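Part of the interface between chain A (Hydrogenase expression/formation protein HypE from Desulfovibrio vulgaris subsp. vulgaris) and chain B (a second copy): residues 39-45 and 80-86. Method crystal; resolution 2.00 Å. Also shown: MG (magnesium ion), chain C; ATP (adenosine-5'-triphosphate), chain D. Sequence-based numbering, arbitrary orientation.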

# COMPACT_ATOMS: atom_id res chain seq x y z
N LEU A 39 -13.93 5.43 -9.51
CA LEU A 39 -13.30 6.64 -8.94
C LEU A 39 -13.93 7.06 -7.60
O LEU A 39 -14.19 8.26 -7.34
N ASN A 40 -14.21 6.07 -6.76
CA ASN A 40 -14.73 6.31 -5.43
C ASN A 40 -13.58 6.26 -4.41
O ASN A 40 -12.42 6.01 -4.78
N ASP A 41 -13.91 6.47 -3.13
CA ASP A 41 -12.90 6.42 -2.06
C ASP A 41 -12.33 5.02 -1.84
O ASP A 41 -11.27 4.87 -1.21
N ALA A 42 -13.04 4.01 -2.33
CA ALA A 42 -12.55 2.63 -2.28
C ALA A 42 -13.08 1.88 -3.48
O ALA A 42 -14.07 2.29 -4.09
N ALA A 43 -12.44 0.75 -3.79
CA ALA A 43 -12.90 -0.15 -4.82
C ALA A 43 -13.82 -1.22 -4.20
O ALA A 43 -13.52 -1.75 -3.13
N ARG A 44 -14.90 -1.54 -4.90
CA ARG A 44 -15.79 -2.64 -4.51
C ARG A 44 -15.30 -3.93 -5.15
O ARG A 44 -15.09 -3.99 -6.37
N LEU A 45 -15.11 -4.95 -4.31
CA LEU A 45 -14.54 -6.22 -4.70
C LEU A 45 -15.46 -7.39 -4.33
O LEU A 45 -15.97 -7.47 -3.21
N ASN B 80 -10.95 5.47 7.40
CA ASN B 80 -11.99 6.35 6.88
C ASN B 80 -12.35 6.09 5.41
O ASN B 80 -13.54 6.00 5.08
N ASP B 81 -11.35 5.98 4.53
CA ASP B 81 -11.63 5.76 3.12
C ASP B 81 -12.43 4.47 2.86
O ASP B 81 -13.37 4.46 2.07
N VAL B 82 -12.03 3.38 3.50
CA VAL B 82 -12.80 2.13 3.43
C VAL B 82 -14.25 2.35 3.89
O VAL B 82 -15.19 1.88 3.24
N SER B 83 -14.42 3.08 5.00
CA SER B 83 -15.75 3.43 5.54
C SER B 83 -16.65 4.19 4.57
O SER B 83 -17.88 4.02 4.59
N MET B 84 -16.04 5.03 3.72
CA MET B 84 -16.82 5.85 2.76
C MET B 84 -17.65 5.02 1.78
O MET B 84 -18.63 5.52 1.24
N LEU B 85 -17.27 3.77 1.54
CA LEU B 85 -18.07 2.87 0.72
C LEU B 85 -19.10 2.09 1.55
O LEU B 85 -19.59 1.05 1.11
N GLY B 86 -19.43 2.59 2.74
CA GLY B 86 -20.46 1.96 3.57
C GLY B 86 -20.00 0.58 4.02
O GLY B 86 -20.81 -0.35 4.11

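Leu B85, Asp A41 and Ala A42 supply most of the 337 Å² buried between these two stretches, and no direct hydrogen bond crosses from one to the other. Leu B85 covers the most. It lies in the type I turn from Ser B83 to Gly B86, and its CA-to-CB bond points toward chain A. With chi1 at -130°, between wells, and chi2 p, its branched end lies along the chain A backbone: Leu B85 CD1 is 3.6 Å from Ala A42 O and 3.8 Å from Asn A40 CB, while Leu B85 CD2 is 4.1 Å from Ala A42 CB and 4.1 Å from Arg A44 CB. A forked aliphatic side chain can thus touch several residues at once. The long Arg A44 side chain, t at chi1 to chi3, lends only its base before its end leads away.

Ala A42 also points toward chain B. Its methyl packs against the backbone there: Ala A42 CB is 4.0 Å from Asp B81 O and 4.4 Å from Val B82 CA. The CA-to-CB bond of Val B82 (chi1 t) points away.

The polar link is made through magnesium. Asp A41, chi1 m, points toward chain B, whereas Asp B81 starts sideways and, with chi1 at -106°, brings its end nearer. Asp A41 OD2 and Asp B81 OD2 approach to 3.1 Å, a separation that makes sense because both bind the cation, at 2.3 and 2.2 Å from MG. Carboxylates suit this place: their negative charge is offset by the metal. ATP O2B, 2.0 Å from MG, and water 1, at 2.5 Å, join them, with one further ligand elsewhere in the structure. The nucleotide is also held by a hydrogen bond from ATP O3' to Asn A40 O, 2.6 Å. Beside the metal, Met B84 (chi1 m, chi2 m, chi3 p) sets its CB 3.6 Å from Asp A41 OD1.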

# COMPACT_ATOMS: atom_id res chain seq x y z
CB LEU A 39 -13.27 7.80 -9.95
CG LEU A 39 -12.33 7.64 -11.15
CD1 LEU A 39 -12.45 8.78 -12.12
CD2 LEU A 39 -10.88 7.49 -10.67
CB ASN A 40 -15.81 5.27 -5.09
CG ASN A 40 -17.14 5.57 -5.78
OD1 ASN A 40 -17.86 4.65 -6.16
ND2 ASN A 40 -17.46 6.84 -5.94
CB ASP A 41 -13.52 6.89 -0.75
CG ASP A 41 -13.92 8.32 -0.81
OD1 ASP A 41 -15.12 8.61 -1.01
OD2 ASP A 41 -13.01 9.15 -0.65
CB ALA A 42 -12.97 1.95 -0.97
CB ALA A 43 -11.70 -0.80 -5.50
CB ARG A 44 -17.25 -2.39 -4.93
CG ARG A 44 -18.16 -3.56 -4.60
CD ARG A 44 -19.39 -3.60 -5.48
NE ARG A 44 -19.95 -4.96 -5.54
CZ ARG A 44 -21.02 -5.35 -4.86
NH1 ARG A 44 -21.66 -4.49 -4.07
NH2 ARG A 44 -21.46 -6.60 -4.98
CB LEU A 45 -13.18 -6.39 -4.00
CG LEU A 45 -11.86 -5.96 -4.64
CD1 LEU A 45 -11.92 -4.80 -5.63
CD2 LEU A 45 -10.81 -5.74 -3.59
CB ASN B 80 -11.66 7.86 7.11
CG ASN B 80 -11.64 8.21 8.59
OD1 ASN B 80 -12.03 7.40 9.44
ND2 ASN B 80 -11.11 9.38 8.92
CB ASP B 81 -10.33 5.77 2.29
CG ASP B 81 -10.18 7.05 1.46
OD1 ASP B 81 -9.16 7.25 0.77
OD2 ASP B 81 -11.13 7.85 1.48
CB VAL B 82 -12.13 1.01 4.25
CG1 VAL B 82 -13.07 -0.21 4.37
CG2 VAL B 82 -10.78 0.60 3.61
CB SER B 83 -15.65 4.21 6.86
OG SER B 83 -15.00 3.43 7.88
CB MET B 84 -15.91 6.82 1.99
CG MET B 84 -15.12 7.81 2.85
SD MET B 84 -16.11 8.86 3.95
CE MET B 84 -16.25 7.87 5.45
CB LEU B 85 -17.17 1.90 -0.04
CG LEU B 85 -17.45 1.79 -1.55
CD1 LEU B 85 -17.07 3.10 -2.26
CD2 LEU B 85 -16.70 0.60 -2.15
MG MG C . -11.31 9.92 0.75
PG ATP D . -6.69 11.84 -0.54
O1G ATP D . -5.56 10.97 -1.12
O2G ATP D . -6.56 13.27 -0.97
O3G ATP D . -6.91 11.67 0.96
PB ATP D . -8.74 10.00 -1.48
O1B ATP D . -7.66 8.97 -1.10
O2B ATP D . -10.12 9.82 -0.92
O3B ATP D . -8.10 11.45 -1.20
PA ATP D . -7.72 10.19 -4.14
O1A ATP D . -7.78 11.67 -4.52
O2A ATP D . -6.37 9.77 -3.63
O3A ATP D . -8.94 9.90 -3.08
O5' ATP D . -8.23 9.26 -5.30
C5' ATP D . -9.32 9.62 -6.16
C4' ATP D . -9.61 8.42 -7.02
O4' ATP D . -8.49 8.26 -7.91
C3' ATP D . -9.73 7.13 -6.23
O3' ATP D . -10.77 6.33 -6.82
C2' ATP D . -8.39 6.43 -6.41
O2' ATP D . -8.56 5.01 -6.40
C1' ATP D . -7.92 6.94 -7.79
N9 ATP D . -6.44 7.06 -7.91
C8 ATP D . -5.66 8.02 -7.38
N7 ATP D . -4.37 7.81 -7.72
C5 ATP D . -4.35 6.67 -8.44
C6 ATP D . -3.30 5.86 -9.11
N6 ATP D . -2.01 6.23 -9.03
N1 ATP D . -3.69 4.77 -9.77
C2 ATP D . -4.97 4.36 -9.86
N3 ATP D . -5.97 5.07 -9.28
C4 ATP D . -5.70 6.20 -8.58
O HOH W 1 -11.38 12.17 -0.34